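Long-range contact in MutT related protein (Methanosarcina mazei, PDB 3GRN), which probably acts as a Nudix-family hydrolase, though its natural substrate is not established: residues Lys5-Asn17 against Asp39-Leu51. Sequence-based numbering, arbitrary orientation. Where two conformers were deposited one is given.
Sequences KPYIISVYALIRN and DLPGGKVNPDESL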
loop_
_atom_site.group_PDB
_atom_site.type_symbol
_atom_site.label_atom_id
_atom_site.label_comp_id
_atom_site.label_asym_id
_atom_site.label_seq_id
_atom_site.Cartn_x
_atom_site.Cartn_y
_atom_site.Cartn_z
ATOM N N LYS A 5 -0.777 19.536 -13.711
ATOM C CA LYS A 5 -0.644 18.573 -12.631
ATOM C C LYS A 5 -2.012 17.912 -12.388
ATOM O O LYS A 5 -2.994 18.634 -12.225
ATOM C CB LYS A 5 -0.191 19.323 -11.387
ATOM C CG LYS A 5 0.186 18.464 -10.230
ATOM C CD LYS A 5 0.671 19.313 -9.056
ATOM C CE LYS A 5 2.035 19.949 -9.367
ATOM N NZ LYS A 5 2.636 20.549 -8.134
ATOM N N PRO A 6 -2.058 16.565 -12.379
ATOM C CA PRO A 6 -3.335 15.847 -12.229
ATOM C C PRO A 6 -3.879 15.944 -10.811
ATOM O O PRO A 6 -3.103 16.167 -9.859
ATOM C CB PRO A 6 -2.958 14.394 -12.513
ATOM C CG PRO A 6 -1.515 14.299 -12.095
ATOM C CD PRO A 6 -0.929 15.631 -12.509
ATOM N N TYR A 7 -5.200 15.806 -10.688
ATOM C CA TYR A 7 -5.855 15.672 -9.373
ATOM C C TYR A 7 -6.063 14.200 -9.072
ATOM O O TYR A 7 -6.317 13.411 -9.992
ATOM C CB TYR A 7 -7.218 16.368 -9.343
ATOM C CG TYR A 7 -7.176 17.861 -9.273
ATOM C CD1 TYR A 7 -7.182 18.510 -8.030
ATOM C CD2 TYR A 7 -7.160 18.637 -10.434
ATOM C CE1 TYR A 7 -7.150 19.904 -7.949
ATOM C CE2 TYR A 7 -7.129 20.033 -10.373
ATOM C CZ TYR A 7 -7.110 20.660 -9.125
ATOM O OH TYR A 7 -7.072 22.032 -9.045
ATOM N N ILE A 8 -5.975 13.828 -7.786
ATOM C CA ILE A 8 -6.371 12.502 -7.334
ATOM C C ILE A 8 -7.276 12.653 -6.124
ATOM O O ILE A 8 -7.249 13.704 -5.459
ATOM C CB ILE A 8 -5.179 11.574 -6.989
ATOM C CG1 ILE A 8 -4.434 12.093 -5.766
ATOM C CG2 ILE A 8 -4.241 11.394 -8.238
ATOM C CD1 ILE A 8 -3.728 11.049 -4.969
ATOM N N ILE A 9 -8.119 11.633 -5.901
ATOM C CA ILE A 9 -9.036 11.626 -4.752
ATOM C C ILE A 9 -8.446 10.702 -3.680
ATOM O O ILE A 9 -8.036 9.559 -3.966
ATOM C CB ILE A 9 -10.486 11.136 -5.142
ATOM C CG1 ILE A 9 -11.045 11.911 -6.343
ATOM C CG2 ILE A 9 -11.454 11.190 -3.914
ATOM C CD1 ILE A 9 -11.162 13.419 -6.127
ATOM N N SER A 10 -8.406 11.201 -2.452
ATOM C CA SER A 10 -7.980 10.411 -1.311
ATOM C C SER A 10 -9.053 10.461 -0.248
ATOM O O SER A 10 -9.948 11.312 -0.304
ATOM C CB SER A 10 -6.647 10.902 -0.745
ATOM O OG SER A 10 -5.590 10.650 -1.661
ATOM N N VAL A 11 -8.997 9.511 0.678
ATOM C CA VAL A 11 -9.903 9.486 1.829
ATOM C C VAL A 11 -9.135 9.296 3.143
ATOM O O VAL A 11 -8.158 8.547 3.205
ATOM C CB VAL A 11 -10.989 8.394 1.670
ATOM C CG1 VAL A 11 -11.991 8.781 0.590
ATOM C CG2 VAL A 11 -10.352 7.036 1.306
ATOM N N TYR A 12 -9.567 9.997 4.181
ATOM C CA TYR A 12 -8.987 9.855 5.535
ATOM C C TYR A 12 -10.059 9.545 6.575
ATOM O O TYR A 12 -11.246 9.853 6.369
ATOM C CB TYR A 12 -8.185 11.093 5.920
ATOM C CG TYR A 12 -6.998 11.270 5.000
ATOM C CD1 TYR A 12 -5.828 10.531 5.208
ATOM C CD2 TYR A 12 -7.058 12.108 3.893
ATOM C CE1 TYR A 12 -4.717 10.649 4.364
ATOM C CE2 TYR A 12 -5.936 12.218 3.015
ATOM C CZ TYR A 12 -4.783 11.470 3.266
ATOM O OH TYR A 12 -3.670 11.563 2.449
ATOM N N ALA A 13 -9.636 8.913 7.689
ATOM C CA ALA A 13 -10.581 8.591 8.780
ATOM C C ALA A 13 -10.195 9.269 10.071
ATOM O O ALA A 13 -9.017 9.283 10.434
ATOM C CB ALA A 13 -10.650 7.101 9.005
ATOM N N LEU A 14 -11.195 9.830 10.755
ATOM C CA LEU A 14 -11.038 10.332 12.119
ATOM C C LEU A 14 -11.488 9.219 13.056
ATOM O O LEU A 14 -12.684 8.927 13.168
ATOM C CB LEU A 14 -11.921 11.556 12.377
ATOM C CG LEU A 14 -11.585 12.831 11.631
ATOM C CD1 LEU A 14 -12.634 13.906 11.990
ATOM C CD2 LEU A 14 -10.182 13.321 11.941
ATOM N N ILE A 15 -10.519 8.611 13.719
ATOM C CA ILE A 15 -10.795 7.470 14.586
ATOM C C ILE A 15 -10.378 7.862 15.983
ATOM O O ILE A 15 -9.218 8.203 16.183
ATOM C CB ILE A 15 -10.000 6.244 14.135
ATOM C CG1 ILE A 15 -10.450 5.827 12.728
ATOM C CG2 ILE A 15 -10.164 5.096 15.114
ATOM C CD1 ILE A 15 -9.671 4.701 12.149
ATOM N N ARG A 16 -11.313 7.749 16.935
ATOM C CA ARG A 16 -11.053 8.142 18.328
ATOM C C ARG A 16 -11.029 6.950 19.278
ATOM O O ARG A 16 -11.644 5.924 19.008
ATOM C CB ARG A 16 -12.102 9.143 18.829
ATOM C CG ARG A 16 -12.246 10.385 17.981
ATOM C CD ARG A 16 -13.529 11.088 18.364
ATOM N NE ARG A 16 -13.956 12.061 17.369
ATOM C CZ ARG A 16 -14.634 11.766 16.264
ATOM N NH1 ARG A 16 -14.973 10.509 15.984
ATOM N NH2 ARG A 16 -14.966 12.739 15.428
ATOM N N ASN A 17 -10.310 7.110 20.388
ATOM C CA ASN A 17 -10.298 6.106 21.444
ATOM C C ASN A 17 -11.343 6.448 22.500
ATOM O O ASN A 17 -12.084 7.425 22.349
ATOM C CB ASN A 17 -8.893 5.940 22.062
ATOM C CG ASN A 17 -8.349 7.216 22.733
ATOM O OD1 ASN A 17 -9.044 8.219 22.907
ATOM N ND2 ASN A 17 -7.078 7.162 23.114
ATOM N N ASP A 39 0.348 11.650 9.817
ATOM C CA ASP A 39 -0.737 11.546 8.847
ATOM C C ASP A 39 -1.991 10.978 9.544
ATOM O O ASP A 39 -1.899 10.447 10.654
ATOM C CB ASP A 39 -0.285 10.613 7.708
ATOM C CG ASP A 39 -0.950 10.923 6.372
ATOM O OD1 ASP A 39 -1.976 11.620 6.350
ATOM O OD2 ASP A 39 -0.450 10.461 5.323
ATOM N N LEU A 40 -3.143 11.056 8.891
ATOM C CA LEU A 40 -4.325 10.348 9.355
ATOM C C LEU A 40 -4.340 9.021 8.622
ATOM O O LEU A 40 -3.760 8.922 7.511
ATOM C CB LEU A 40 -5.605 11.119 9.021
ATOM C CG LEU A 40 -5.933 12.414 9.764
ATOM C CD1 LEU A 40 -7.212 13.008 9.214
ATOM C CD2 LEU A 40 -6.123 12.127 11.251
ATOM N N PRO A 41 -5.047 8.015 9.180
ATOM C CA PRO A 41 -5.287 6.785 8.411
ATOM C C PRO A 41 -6.070 7.107 7.150
ATOM O O PRO A 41 -6.979 7.917 7.202
ATOM C CB PRO A 41 -6.166 5.950 9.347
ATOM C CG PRO A 41 -5.900 6.478 10.683
ATOM C CD PRO A 41 -5.634 7.929 10.530
ATOM N N GLY A 42 -5.659 6.540 6.033
ATOM C CA GLY A 42 -6.358 6.759 4.763
ATOM C C GLY A 42 -5.400 6.724 3.607
ATOM O O GLY A 42 -4.234 6.336 3.771
ATOM N N GLY A 43 -5.872 7.129 2.429
ATOM C CA GLY A 43 -5.008 7.135 1.257
ATOM C C GLY A 43 -5.827 7.245 -0.001
ATOM O O GLY A 43 -7.019 7.569 0.068
ATOM N N LYS A 44 -5.204 6.887 -1.128
ATOM C CA LYS A 44 -5.822 7.083 -2.446
ATOM C C LYS A 44 -6.988 6.128 -2.713
ATOM O O LYS A 44 -6.931 4.931 -2.375
ATOM C CB LYS A 44 -4.781 6.950 -3.565
ATOM C CG LYS A 44 -3.497 7.727 -3.364
ATOM C CD LYS A 44 -2.541 7.459 -4.533
ATOM C CE LYS A 44 -1.229 8.216 -4.401
ATOM N NZ LYS A 44 -0.131 7.398 -3.821
ATOM N N VAL A 45 -8.058 6.661 -3.322
ATOM C CA VAL A 45 -9.232 5.842 -3.676
ATOM C C VAL A 45 -8.903 5.102 -4.983
ATOM O O VAL A 45 -8.316 5.692 -5.887
ATOM C CB VAL A 45 -10.542 6.688 -3.826
ATOM C CG1 VAL A 45 -11.702 5.799 -4.260
ATOM C CG2 VAL A 45 -10.916 7.316 -2.506
ATOM N N ASN A 46 -9.262 3.815 -5.068
ATOM C CA ASN A 46 -8.875 2.975 -6.215
ATOM C C ASN A 46 -9.797 3.216 -7.393
ATOM O O ASN A 46 -10.913 3.736 -7.202
ATOM C CB ASN A 46 -8.899 1.475 -5.858
ATOM C CG ASN A 46 -7.675 1.017 -5.096
ATOM O OD1 ASN A 46 -6.610 1.646 -5.123
ATOM N ND2 ASN A 46 -7.827 -0.090 -4.380
ATOM N N PRO A 47 -9.338 2.848 -8.624
ATOM C CA PRO A 47 -10.264 2.843 -9.760
ATOM C C PRO A 47 -11.520 2.013 -9.448
ATOM O O PRO A 47 -11.418 0.881 -8.926
ATOM C CB PRO A 47 -9.453 2.179 -10.878
ATOM C CG PRO A 47 -8.030 2.434 -10.529
ATOM C CD PRO A 47 -7.969 2.450 -9.024
ATOM N N ASP A 48 -12.684 2.609 -9.736
ATOM C CA ASP A 48 -14.018 1.975 -9.609
ATOM C C ASP A 48 -14.521 1.762 -8.177
ATOM O O ASP A 48 -15.529 1.092 -7.963
ATOM C CB ASP A 48 -14.111 0.669 -10.426
ATOM C CG ASP A 48 -13.664 0.845 -11.870
ATOM O OD1 ASP A 48 -14.361 1.553 -12.630
ATOM O OD2 ASP A 48 -12.615 0.274 -12.247
ATOM N N GLU A 49 -13.845 2.368 -7.198
ATOM C CA GLU A 49 -14.182 2.167 -5.800
ATOM C C GLU A 49 -15.032 3.320 -5.232
ATOM O O GLU A 49 -14.761 4.479 -5.539
ATOM C CB GLU A 49 -12.871 2.079 -5.018
ATOM C CG GLU A 49 -13.017 1.848 -3.542
ATOM C CD GLU A 49 -11.682 1.650 -2.882
ATOM O OE1 GLU A 49 -11.516 0.611 -2.207
ATOM O OE2 GLU A 49 -10.807 2.544 -3.021
ATOM N N SER A 50 -16.005 3.012 -4.384
ATOM C CA SER A 50 -16.749 4.077 -3.672
ATOM C C SER A 50 -15.913 4.708 -2.541
ATOM O O SER A 50 -14.982 4.072 -2.035
ATOM C CB SER A 50 -18.061 3.552 -3.106
ATOM O OG SER A 50 -17.851 2.814 -1.912
ATOM N N LEU A 51 -16.232 5.935 -2.121
ATOM C CA LEU A 51 -15.389 6.582 -1.081
ATOM C C LEU A 51 -15.417 5.789 0.243
ATOM O O LEU A 51 -14.362 5.545 0.852
ATOM C CB LEU A 51 -15.825 8.035 -0.803
ATOM C CG LEU A 51 -15.753 8.993 -1.978
ATOM C CD1 LEU A 51 -16.146 10.386 -1.490
ATOM C CD2 LEU A 51 -14.368 8.987 -2.636
HETATM O O HOH W 1 -7.671 8.248 -6.264
#
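The carbonyl oxygen of Ile9 is gripped twice: Val45 N donates to Ile9 O over 3.0 Å in an almost perfectly straight bond (179°), and a water donates to it as well. The same water donates to Val45 O, bridging the two carbonyls where the chain leaves strand 42-44. Further along, Val11 and Gly43 form an antiparallel hydrogen-bonded pair, Val11 N to Gly43 O and Gly43 N to Val11 O both 2.8 Å, and Ala13 N continues the pattern to Pro41 O. Gly42 suits its place because its CA lies only 3.0 Å from Val11 O, and its backbone angles would jam a CB against the preceding carbonyl. Strand 7-16 is thus joined to strand 38-44 in the central mixed sheet of a Nudix fold; residues 43-64 match the Nudix box, whose helix 51-63 starts at Leu51. That helix covers the face bearing Val11, where the beta-branched Val11 and Val45 cross at about a right angle: Val11 CG1, anti to its carbonyl carbon (chi1 -71°), meets Val45 CG2 at 3.6 Å and also Leu51 CD2. On the other face one side of the Tyr12 ring lies over Gly43 N, and Gly42 keeps this face of its strand clear of a side chain, while Leu40 O comes to the ring edge, 3.5 Å from Tyr12 CD1. Phe126 of helix 124-137 packs edge-to-face with this tyrosine. Asp39 OD1 approaches Tyr12 CE1 obliquely and takes a weak bond from Leu40 N; OD2 pairs with Arg27. Lys44 CG lies 3.7 Å from Ile8 CD1, and the lysine carries its ammonium to Glu120 of the second subunit.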